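Local structure of serine-pyruvate aminotransferase (AgxT) (Sulfolobus solfataricus, 3ZRP) at residues A[39-44]-A[256-260]; A[305-309]-A[360-366]. The protein probably transfers the amino group of L-serine to pyruvate, and of alanine to glyoxylate, as a pyridoxal 5'-phosphate-dependent class-V aminotransferase. Where two conformers were deposited one is given. Numbering follows the deposited sequence.

Contact 1: residues A[39-44]-A[256-260]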
loop_
_atom_site.group_PDB
_atom_site.type_symbol
_atom_site.label_atom_id
_atom_site.label_comp_id
_atom_site.label_asym_id
_atom_site.label_seq_id
_atom_site.Cartn_x
_atom_site.Cartn_y
_atom_site.Cartn_z
ATOM N N TYR A 39 -17.940 -5.609 2.729
ATOM C CA TYR A 39 -18.588 -5.585 1.434
ATOM C C TYR A 39 -17.620 -5.923 0.286
ATOM O O TYR A 39 -17.971 -6.649 -0.652
ATOM C CB TYR A 39 -19.290 -4.245 1.207
ATOM C CG TYR A 39 -20.100 -4.227 -0.061
ATOM C CD1 TYR A 39 -21.447 -4.644 -0.059
ATOM C CD2 TYR A 39 -19.526 -3.842 -1.272
ATOM C CE1 TYR A 39 -22.205 -4.635 -1.239
ATOM C CE2 TYR A 39 -20.268 -3.834 -2.445
ATOM C CZ TYR A 39 -21.606 -4.239 -2.423
ATOM O OH TYR A 39 -22.328 -4.237 -3.593
ATOM N N SER A 40 -16.405 -5.380 0.347
ATOM C CA SER A 40 -15.401 -5.685 -0.675
ATOM C C SER A 40 -14.984 -7.149 -0.639
ATOM O O SER A 40 -14.809 -7.780 -1.690
ATOM C CB SER A 40 -14.183 -4.744 -0.531
ATOM O OG SER A 40 -14.602 -3.415 -0.703
ATOM N N LEU A 41 -14.834 -7.690 0.571
ATOM C CA LEU A 41 -14.520 -9.089 0.733
ATOM C C LEU A 41 -15.574 -9.976 0.045
ATOM O O LEU A 41 -15.216 -10.916 -0.680
ATOM C CB LEU A 41 -14.335 -9.443 2.216
ATOM C CG LEU A 41 -13.124 -8.794 2.902
ATOM C CD1 LEU A 41 -13.146 -9.064 4.365
ATOM C CD2 LEU A 41 -11.793 -9.289 2.294
ATOM N N LYS A 42 -16.858 -9.657 0.237
ATOM C CA LYS A 42 -17.938 -10.405 -0.442
ATOM C C LYS A 42 -17.896 -10.233 -1.953
ATOM O O LYS A 42 -18.113 -11.195 -2.700
ATOM C CB LYS A 42 -19.325 -10.004 0.091
ATOM C CG LYS A 42 -19.519 -10.393 1.518
ATOM C CD LYS A 42 -20.877 -9.980 2.036
ATOM C CE LYS A 42 -20.842 -9.806 3.553
ATOM N NZ LYS A 42 -20.538 -11.073 4.273
ATOM N N GLY A 43 -17.583 -9.006 -2.378
ATOM C CA GLY A 43 -17.447 -8.654 -3.775
ATOM C C GLY A 43 -16.354 -9.435 -4.466
ATOM O O GLY A 43 -16.521 -9.801 -5.634
ATOM N N LEU A 44 -15.244 -9.682 -3.750
ATOM C CA LEU A 44 -14.183 -10.551 -4.252
ATOM C C LEU A 44 -14.697 -11.961 -4.528
ATOM O O LEU A 44 -14.413 -12.525 -5.576
ATOM C CB LEU A 44 -12.976 -10.577 -3.295
ATOM C CG LEU A 44 -11.621 -11.069 -3.834
ATOM C CD1 LEU A 44 -11.190 -10.413 -5.155
ATOM C CD2 LEU A 44 -10.534 -10.868 -2.789
ATOM N N PHE A 256 -17.210 -2.344 -6.342
ATOM C CA PHE A 256 -17.916 -3.621 -6.286
ATOM C C PHE A 256 -19.451 -3.465 -6.349
ATOM O O PHE A 256 -20.140 -4.343 -6.908
ATOM C CB PHE A 256 -17.519 -4.431 -5.046
ATOM C CG PHE A 256 -16.266 -5.257 -5.220
ATOM C CD1 PHE A 256 -16.159 -6.188 -6.262
ATOM C CD2 PHE A 256 -15.202 -5.127 -4.322
ATOM C CE1 PHE A 256 -15.000 -6.960 -6.416
ATOM C CE2 PHE A 256 -14.046 -5.902 -4.465
ATOM C CZ PHE A 256 -13.943 -6.813 -5.515
ATOM N N ARG A 257 -19.979 -2.378 -5.777
ATOM C CA ARG A 257 -21.437 -2.108 -5.845
ATOM C C ARG A 257 -21.847 -1.944 -7.309
ATOM O O ARG A 257 -22.796 -2.570 -7.761
ATOM C CB ARG A 257 -21.851 -0.892 -5.000
ATOM C CG ARG A 257 -23.384 -0.799 -4.707
ATOM C CD ARG A 257 -23.778 0.550 -4.037
ATOM N NE ARG A 257 -23.411 1.703 -4.869
ATOM C CZ ARG A 257 -24.120 2.150 -5.911
ATOM N NH1 ARG A 257 -25.260 1.552 -6.267
ATOM N NH2 ARG A 257 -23.692 3.203 -6.600
ATOM N N LEU A 258 -21.087 -1.137 -8.052
ATOM C CA LEU A 258 -21.327 -0.934 -9.482
ATOM C C LEU A 258 -21.178 -2.214 -10.329
ATOM O O LEU A 258 -21.962 -2.426 -11.252
ATOM C CB LEU A 258 -20.442 0.187 -10.004
ATOM C CG LEU A 258 -20.733 1.546 -9.336
ATOM C CD1 LEU A 258 -19.735 2.608 -9.785
ATOM C CD2 LEU A 258 -22.195 1.989 -9.587
ATOM N N ILE A 259 -20.213 -3.069 -9.986
ATOM C CA ILE A 259 -19.994 -4.349 -10.682
ATOM C C ILE A 259 -21.179 -5.288 -10.463
ATOM O O ILE A 259 -21.671 -5.902 -11.423
ATOM C CB ILE A 259 -18.640 -5.018 -10.262
ATOM C CG1 ILE A 259 -17.456 -4.183 -10.777
ATOM C CG2 ILE A 259 -18.548 -6.447 -10.771
ATOM C CD1 ILE A 259 -16.069 -4.639 -10.266
ATOM N N GLU A 260 -21.654 -5.376 -9.224
ATOM C CA GLU A 260 -22.805 -6.232 -8.927
ATOM C C GLU A 260 -24.067 -5.688 -9.602
ATOM O O GLU A 260 -24.874 -6.455 -10.114
ATOM C CB GLU A 260 -23.009 -6.440 -7.421
ATOM C CG GLU A 260 -24.071 -7.531 -7.111
ATOM C CD GLU A 260 -23.682 -8.482 -5.975
ATOM O OE1 GLU A 260 -22.615 -8.303 -5.349
ATOM O OE2 GLU A 260 -24.450 -9.433 -5.715
HETATM O O HOH W 1 -20.794 -6.739 -4.631
#

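Contact 2: residues A[305-309]-A[360-366]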
loop_
_atom_site.group_PDB
_atom_site.type_symbol
_atom_site.label_atom_id
_atom_site.label_comp_id
_atom_site.label_asym_id
_atom_site.label_seq_id
_atom_site.Cartn_x
_atom_site.Cartn_y
_atom_site.Cartn_z
ATOM N N ILE A 305 1.238 -4.551 -33.382
ATOM C CA ILE A 305 2.539 -4.492 -34.038
ATOM C C ILE A 305 2.582 -3.343 -35.067
ATOM O O ILE A 305 1.648 -3.177 -35.861
ATOM C CB ILE A 305 2.913 -5.848 -34.702
ATOM C CG1 ILE A 305 3.109 -6.932 -33.625
ATOM C CG2 ILE A 305 4.201 -5.714 -35.526
ATOM C CD1 ILE A 305 2.883 -8.351 -34.114
ATOM N N LEU A 306 3.655 -2.559 -34.999
ATOM C CA LEU A 306 3.956 -1.496 -35.962
ATOM C C LEU A 306 5.145 -1.873 -36.845
ATOM O O LEU A 306 6.254 -2.098 -36.351
ATOM C CB LEU A 306 4.249 -0.176 -35.244
ATOM C CG LEU A 306 3.059 0.479 -34.536
ATOM C CD1 LEU A 306 3.512 1.664 -33.700
ATOM C CD2 LEU A 306 1.980 0.887 -35.535
ATOM N N LYS A 307 4.905 -1.915 -38.155
ATOM C CA LYS A 307 5.915 -2.320 -39.136
ATOM C C LYS A 307 6.843 -1.176 -39.544
ATOM O O LYS A 307 7.994 -1.408 -39.907
ATOM C CB LYS A 307 5.230 -2.921 -40.371
ATOM C CG LYS A 307 4.386 -4.165 -40.076
ATOM C CD LYS A 307 5.247 -5.424 -40.075
ATOM C CE LYS A 307 4.756 -6.467 -39.072
ATOM N NZ LYS A 307 3.307 -6.799 -39.177
ATOM N N VAL A 308 6.342 0.055 -39.486
ATOM C CA VAL A 308 7.112 1.218 -39.917
ATOM C C VAL A 308 7.214 2.291 -38.840
ATOM O O VAL A 308 8.317 2.708 -38.477
ATOM C CB VAL A 308 6.528 1.819 -41.252
ATOM C CG1 VAL A 308 7.245 3.101 -41.628
ATOM C CG2 VAL A 308 6.630 0.807 -42.388
ATOM N N ALA A 309 6.062 2.757 -38.347
ATOM C CA ALA A 309 6.000 3.861 -37.383
ATOM C C ALA A 309 6.656 3.528 -36.035
ATOM O O ALA A 309 6.682 2.363 -35.616
ATOM C CB ALA A 309 4.553 4.285 -37.170
ATOM N N LEU A 360 -1.722 6.813 -37.322
ATOM C CA LEU A 360 -0.851 5.999 -38.179
ATOM C C LEU A 360 -0.711 6.590 -39.593
ATOM O O LEU A 360 0.344 6.455 -40.225
ATOM C CB LEU A 360 -1.329 4.543 -38.227
ATOM C CG LEU A 360 -1.279 3.767 -36.908
ATOM C CD1 LEU A 360 -1.582 2.282 -37.115
ATOM C CD2 LEU A 360 0.052 3.948 -36.218
ATOM N N ARG A 361 -1.783 7.234 -40.062
ATOM C CA ARG A 361 -1.794 7.958 -41.334
ATOM C C ARG A 361 -0.691 9.017 -41.365
ATOM O O ARG A 361 0.098 9.075 -42.313
ATOM C CB ARG A 361 -3.168 8.607 -41.528
ATOM C CG ARG A 361 -3.442 9.247 -42.895
ATOM C CD ARG A 361 -4.889 8.989 -43.330
ATOM N NE ARG A 361 -5.549 10.153 -43.932
ATOM C CZ ARG A 361 -6.340 10.107 -45.003
ATOM N NH1 ARG A 361 -6.568 8.958 -45.636
ATOM N NH2 ARG A 361 -6.895 11.224 -45.455
ATOM N N LYS A 362 -0.634 9.840 -40.315
ATOM C CA LYS A 362 0.338 10.928 -40.230
ATOM C C LYS A 362 1.769 10.435 -40.019
ATOM O O LYS A 362 2.728 11.196 -40.178
ATOM C CB LYS A 362 -0.057 11.941 -39.143
ATOM C CG LYS A 362 0.089 11.477 -37.698
ATOM C CD LYS A 362 -0.610 12.431 -36.740
ATOM C CE LYS A 362 -0.267 12.116 -35.290
ATOM N NZ LYS A 362 -1.183 12.813 -34.341
ATOM N N LEU A 363 1.915 9.159 -39.663
ATOM C CA LEU A 363 3.237 8.606 -39.354
ATOM C C LEU A 363 3.746 7.559 -40.361
ATOM O O LEU A 363 4.834 7.004 -40.189
ATOM C CB LEU A 363 3.273 8.065 -37.917
ATOM C CG LEU A 363 3.186 9.101 -36.791
ATOM C CD1 LEU A 363 2.656 8.467 -35.506
ATOM C CD2 LEU A 363 4.538 9.765 -36.534
ATOM N N GLY A 364 2.945 7.285 -41.393
ATOM C CA GLY A 364 3.377 6.462 -42.518
ATOM C C GLY A 364 3.378 4.968 -42.293
ATOM O O GLY A 364 4.134 4.242 -42.938
ATOM N N GLU A 365 2.528 4.499 -41.383
ATOM C CA GLU A 365 2.336 3.063 -41.193
ATOM C C GLU A 365 1.388 2.533 -42.273
ATOM O O GLU A 365 0.294 3.077 -42.461
ATOM C CB GLU A 365 1.804 2.761 -39.781
ATOM C CG GLU A 365 1.568 1.265 -39.468
ATOM C CD GLU A 365 2.866 0.472 -39.298
ATOM O OE1 GLU A 365 3.932 1.082 -39.080
ATOM O OE2 GLU A 365 2.815 -0.770 -39.383
ATOM N N PRO A 366 1.806 1.476 -42.998
ATOM C CA PRO A 366 0.949 0.896 -44.036
ATOM C C PRO A 366 -0.367 0.357 -43.467
ATOM O O PRO A 366 -0.385 -0.693 -42.811
ATOM C CB PRO A 366 1.800 -0.247 -44.623
ATOM C CG PRO A 366 3.006 -0.370 -43.742
ATOM C CD PRO A 366 3.159 0.898 -42.996
#

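Contact 1: residues A[39-44]-A[256-260]
Phe256 projects from helix 246-262 into a notch on helix 31-48, its ring held among Tyr39, Ser40, Gly43 and Leu44 as a knob in a hole. The floor of the hole is Gly43: its CA lies 3.9 Å from the centroid of the Phe256 ring, 16° off the ring normal, a CH-pi contact. A CB at position 43 would collide with the ring, so the absence of a side chain makes room for it; the segment axes, 10.2 Å apart at closest, cross at 40°. Both helices belong to the PLP-binding class-V aminotransferase fold; strand 55-60, at the edge of the large mixed sheet, lies against helix 31-48 through Leu41 and Leu44. Tyr39 bounds the notch toward solvent. Its CE2 packs 3.8 Å from Phe256 CB, while Tyr39 OH reaches 3.2 Å from Arg257 CA. Tyrosine suits this place: its flat ring packs on apolar atoms while its hydroxyl can meet water. One water, donating to Glu260 OE1 at 2.5 Å, also bonds weakly to Tyr39 OH and Phe256 O. The guanidinium of Arg257 pairs with Glu254.

Contact 2: residues A[305-309]-A[360-366]
Glu365 lays its carboxylate against the backbone turn of residues 307-309 and takes up three successive amides: Lys307 N gives its hydrogen to Glu365 OE2 at 2.7 Å, whereas Val308 N and Ala309 N both bond to Glu365 OE1, at 2.7 and 2.8 Å. A glutamate suits the place because its two oxygens can accept several converging N-H groups at once, and the side chain is long enough to reach them. The glutamate is delivered by the end of helix 346-363, where Gly364 adopts positive phi in a Schellman motif, a conformation easily reached without a side chain; Glu365 N bonds back to Leu360 O at 3.2 Å. The turn itself follows strand 301-305 of the small antiparallel sheet and leads into helix 311-319. Apolar pairs flank this polar centre: Leu306 CD2 meets Leu360 CD2 at 3.7 Å, next to Val314 of helix 311-319, and Ala309 CB packs 4.1 Å from Leu363 CB, its small methyl leaving room for the carboxylate beside it. Nearer solvent, Val308 CG2 rests 3.5 Å from Pro366 CD. Lys307 sends its amine elsewhere, into a salt bridge with Glu288, a calcium ligand in a crystal structure of this protein, though none is bound to this chain.

In the fold
Contact 1 and contact 2 share no helix or strand and lie on opposite sides of the chain's centre, their own centres about 42 Å apart. Both are partly buried, but contact 1 is nearer the middle, about 16 Å from the chain's centre against about 30 Å for contact 2. Helix against helix, contact 1 relies on shape: an aromatic ring fills a gap left by glycine, and its polar link is a water at the edge open to solvent. Contact 2 joins a loop, whose amides are paired by a buried carboxylate, to the end of a helix and the residues after it, and aliphatic side chains pack alongside. Neither is touched by the other subunit.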